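PDB 4M0X: chloromuconate cycloisomerase from Rhodococcus opacus, which is a manganese-containing member of the mandelate racemase/muconate lactonizing enzyme group of the enolase superfamily, with an enolase-type N-terminal domain and a TIM-barrel-like C-terminal domain. Local coordinates for residues 141-153 and 177-189. Sequence-based numbering, arbitrary orientation.
Sequences FSAGSASDLIDEA and SRRVLDVLECIPD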
# COMPACT_ATOMS: atom_id res chain seq x y z
N PHE A 141 15.74 36.29 -10.10
CA PHE A 141 16.70 36.40 -11.17
C PHE A 141 16.22 35.70 -12.44
O PHE A 141 15.56 34.67 -12.41
CB PHE A 141 17.99 35.74 -10.75
CG PHE A 141 18.56 36.30 -9.49
CD1 PHE A 141 18.81 37.66 -9.37
CD2 PHE A 141 18.87 35.44 -8.42
CE1 PHE A 141 19.34 38.17 -8.20
CE2 PHE A 141 19.42 35.95 -7.25
CZ PHE A 141 19.66 37.31 -7.15
N SER A 142 16.60 36.29 -13.56
CA SER A 142 16.40 35.74 -14.88
C SER A 142 17.46 34.64 -15.12
O SER A 142 18.40 34.48 -14.32
CB SER A 142 16.55 36.88 -15.88
OG SER A 142 16.30 36.45 -17.19
N ALA A 143 17.34 33.89 -16.22
CA ALA A 143 18.36 32.87 -16.54
C ALA A 143 19.64 33.46 -17.15
O ALA A 143 20.51 32.72 -17.63
CB ALA A 143 17.78 31.76 -17.41
N GLY A 144 19.78 34.78 -17.12
CA GLY A 144 20.96 35.44 -17.66
C GLY A 144 22.26 34.87 -17.13
O GLY A 144 22.29 33.88 -16.39
N SER A 145 23.35 35.51 -17.52
CA SER A 145 24.66 35.04 -17.14
C SER A 145 24.90 35.24 -15.65
O SER A 145 24.16 35.98 -15.01
CB SER A 145 25.66 35.80 -17.98
OG SER A 145 25.11 35.92 -19.27
N ALA A 146 25.90 34.56 -15.09
CA ALA A 146 26.22 34.66 -13.66
C ALA A 146 26.91 35.98 -13.31
O ALA A 146 27.03 36.35 -12.14
CB ALA A 146 27.07 33.49 -13.21
N SER A 147 27.37 36.66 -14.35
CA SER A 147 28.07 37.93 -14.23
C SER A 147 27.05 39.03 -13.86
O SER A 147 27.14 39.66 -12.78
CB SER A 147 28.72 38.23 -15.58
OG SER A 147 29.47 39.42 -15.53
N ASP A 148 26.09 39.22 -14.77
CA ASP A 148 24.95 40.11 -14.62
C ASP A 148 24.28 39.90 -13.27
O ASP A 148 23.96 40.88 -12.59
CB ASP A 148 23.91 39.84 -15.72
CG ASP A 148 24.33 40.36 -17.10
OD1 ASP A 148 25.50 40.75 -17.30
OD2 ASP A 148 23.46 40.36 -18.01
N LEU A 149 24.06 38.64 -12.90
CA LEU A 149 23.30 38.33 -11.70
C LEU A 149 24.04 38.66 -10.40
O LEU A 149 23.40 39.08 -9.44
CB LEU A 149 22.76 36.89 -11.70
CG LEU A 149 21.96 36.35 -12.89
CD1 LEU A 149 21.75 34.86 -12.67
CD2 LEU A 149 20.63 37.04 -13.16
N ILE A 150 25.37 38.50 -10.36
CA ILE A 150 26.10 38.93 -9.15
C ILE A 150 25.98 40.46 -8.90
O ILE A 150 25.87 40.93 -7.75
CB ILE A 150 27.56 38.43 -9.13
CG1 ILE A 150 27.58 36.89 -8.98
CG2 ILE A 150 28.31 39.04 -7.95
CD1 ILE A 150 28.96 36.25 -8.94
N ASP A 151 25.97 41.23 -9.98
CA ASP A 151 25.72 42.67 -9.89
C ASP A 151 24.25 42.99 -9.56
O ASP A 151 23.96 44.06 -9.02
CB ASP A 151 26.20 43.40 -11.16
N GLU A 152 23.32 42.07 -9.86
CA GLU A 152 21.88 42.30 -9.56
C GLU A 152 21.53 41.86 -8.14
O GLU A 152 20.74 42.52 -7.45
CB GLU A 152 20.95 41.63 -10.58
CG GLU A 152 19.51 42.15 -10.54
CD GLU A 152 18.50 41.33 -11.36
OE1 GLU A 152 17.79 41.89 -12.21
OE2 GLU A 152 18.40 40.12 -11.16
N ALA A 153 22.16 40.76 -7.70
CA ALA A 153 21.95 40.20 -6.36
C ALA A 153 22.40 41.19 -5.34
O ALA A 153 21.66 41.54 -4.42
CB ALA A 153 22.72 38.90 -6.20
N SER A 177 23.56 24.70 -13.37
CA SER A 177 23.79 24.59 -11.94
C SER A 177 25.10 25.19 -11.54
O SER A 177 25.24 25.68 -10.43
CB SER A 177 23.77 23.14 -11.50
OG SER A 177 22.50 22.59 -11.78
N ARG A 178 26.08 25.11 -12.43
CA ARG A 178 27.35 25.79 -12.17
C ARG A 178 27.06 27.31 -12.15
O ARG A 178 27.41 28.00 -11.20
CB ARG A 178 28.38 25.39 -13.23
CG ARG A 178 29.78 25.17 -12.68
CD ARG A 178 30.49 26.47 -12.30
NE ARG A 178 31.31 26.31 -11.10
CZ ARG A 178 31.06 26.88 -9.92
NH1 ARG A 178 30.02 27.69 -9.76
NH2 ARG A 178 31.87 26.66 -8.90
N ARG A 179 26.36 27.78 -13.18
CA ARG A 179 25.93 29.17 -13.23
C ARG A 179 25.28 29.60 -11.92
O ARG A 179 25.61 30.65 -11.37
CB ARG A 179 24.97 29.40 -14.40
CG ARG A 179 24.37 30.79 -14.47
CD ARG A 179 23.39 30.91 -15.62
NE ARG A 179 22.17 30.11 -15.43
CZ ARG A 179 21.06 30.55 -14.82
NH1 ARG A 179 20.97 31.78 -14.32
NH2 ARG A 179 20.01 29.74 -14.72
N VAL A 180 24.37 28.78 -11.41
CA VAL A 180 23.64 29.17 -10.22
C VAL A 180 24.55 29.13 -9.00
O VAL A 180 24.47 30.00 -8.13
CB VAL A 180 22.35 28.36 -10.04
CG1 VAL A 180 21.70 28.63 -8.69
CG2 VAL A 180 21.39 28.72 -11.14
N LEU A 181 25.42 28.12 -8.95
CA LEU A 181 26.36 27.99 -7.83
C LEU A 181 27.24 29.23 -7.80
O LEU A 181 27.67 29.66 -6.72
CB LEU A 181 27.21 26.72 -7.95
CG LEU A 181 26.61 25.33 -7.67
CD1 LEU A 181 27.52 24.26 -8.26
CD2 LEU A 181 26.37 25.04 -6.20
N ASP A 182 27.50 29.79 -8.98
CA ASP A 182 28.33 30.99 -9.08
C ASP A 182 27.71 32.12 -8.31
O ASP A 182 28.35 32.70 -7.45
CB ASP A 182 28.50 31.43 -10.53
CG ASP A 182 29.76 30.90 -11.14
OD1 ASP A 182 30.22 29.80 -10.73
OD2 ASP A 182 30.29 31.59 -12.05
N VAL A 183 26.44 32.41 -8.60
CA VAL A 183 25.74 33.53 -7.99
C VAL A 183 25.52 33.34 -6.50
O VAL A 183 25.54 34.30 -5.74
CB VAL A 183 24.39 33.77 -8.66
CG1 VAL A 183 23.70 34.95 -8.00
CG2 VAL A 183 24.58 34.02 -10.15
N LEU A 184 25.32 32.09 -6.10
CA LEU A 184 25.14 31.74 -4.71
C LEU A 184 26.38 32.01 -3.87
O LEU A 184 26.33 31.99 -2.63
CB LEU A 184 24.78 30.26 -4.60
CG LEU A 184 23.38 29.83 -4.96
CD1 LEU A 184 23.39 28.43 -5.55
CD2 LEU A 184 22.54 29.89 -3.70
N GLU A 185 27.51 32.25 -4.53
CA GLU A 185 28.74 32.53 -3.81
C GLU A 185 28.65 33.88 -3.13
O GLU A 185 29.04 34.01 -1.97
CB GLU A 185 29.95 32.46 -4.71
CG GLU A 185 30.34 31.03 -5.00
CD GLU A 185 31.76 30.89 -5.48
OE1 GLU A 185 32.18 31.71 -6.34
OE2 GLU A 185 32.45 29.96 -5.00
N CYS A 186 28.11 34.87 -3.86
CA CYS A 186 27.86 36.22 -3.33
C CYS A 186 26.43 36.42 -2.73
O CYS A 186 25.90 37.54 -2.72
CB CYS A 186 28.21 37.30 -4.39
SG CYS A 186 29.89 37.21 -5.08
N ILE A 187 25.82 35.34 -2.21
CA ILE A 187 24.52 35.42 -1.47
C ILE A 187 24.73 34.90 -0.06
O ILE A 187 25.27 33.82 0.12
CB ILE A 187 23.34 34.65 -2.15
CG1 ILE A 187 22.55 35.55 -3.09
CG2 ILE A 187 22.35 34.11 -1.13
CD1 ILE A 187 21.96 34.84 -4.28
N PRO A 188 24.28 35.68 0.95
CA PRO A 188 24.51 35.28 2.34
C PRO A 188 23.81 33.96 2.69
O PRO A 188 22.67 33.70 2.26
CB PRO A 188 23.93 36.44 3.16
CG PRO A 188 23.77 37.59 2.20
CD PRO A 188 23.60 36.99 0.85
N ASP A 189 24.51 33.14 3.49
CA ASP A 189 23.97 31.88 4.00
C ASP A 189 22.54 31.99 4.51
O ASP A 189 21.73 31.13 4.22
CB ASP A 189 24.89 31.31 5.10
CG ASP A 189 26.18 30.68 4.54
OD1 ASP A 189 26.73 31.16 3.52
OD2 ASP A 189 26.65 29.69 5.13
O HOH W 1 18.43 32.31 -12.76
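Helices 146-153 and 177-183 run side by side in the same general direction, their axes 9.1 Å apart and inclined at -29°. Ala146 lies beside Arg179 and Ile150 beside Val183, with CA atoms 5.5 Å apart in both pairs. Ala146 brings only a methyl group to the crossing, which is consistent with the close approach there; its CB lies against Asp182 CB at 3.7 Å. One turn on, Val183 fills the space between the helices. Its CG2 meets Leu149 CB at 3.7 Å and also touches Ala146 CB, while CG1 faces Ala153 and the Phe141 ring more loosely. Ile150 closes the outer side. Its CG1 branch lies against the backbone of Val183, and CG2 reaches Cys186 SG at 3.8 Å. Further along, Ile187 CD1 meets the edge of the Phe141 ring at CE2, 4.1 Å away.

Arg179 supplies the polar part. CG leaves anti to the backbone N (chi1 175°), and the bend at chi3 (68°) turns the guanidinium to the loop before helix 146-153. There NH1 gives a weak, bent hydrogen bond to Gly144 O at 3.2 Å. NH1 also donates to a water at 3.0 Å, which in turn donates to Ser142 O. Ala143 O lies over one guanidinium face and Val180 CG2 over the other, while Leu149 CD1 sits at the edge. NH2 has stronger partners, a salt bridge to Asp176 of its own helix and a hydrogen bond to Lys167 O at the end of strand 163-167. The guanidinium thus lies between that strand end and the loop.

The two helices are successive outer helices of the TIM-barrel-like domain, joined through strand 163-167. Phe166 of that strand packs beneath Phe141, Val183 and Ile187, and helix 203-215 continues the outer layer beyond Val180 and Leu181.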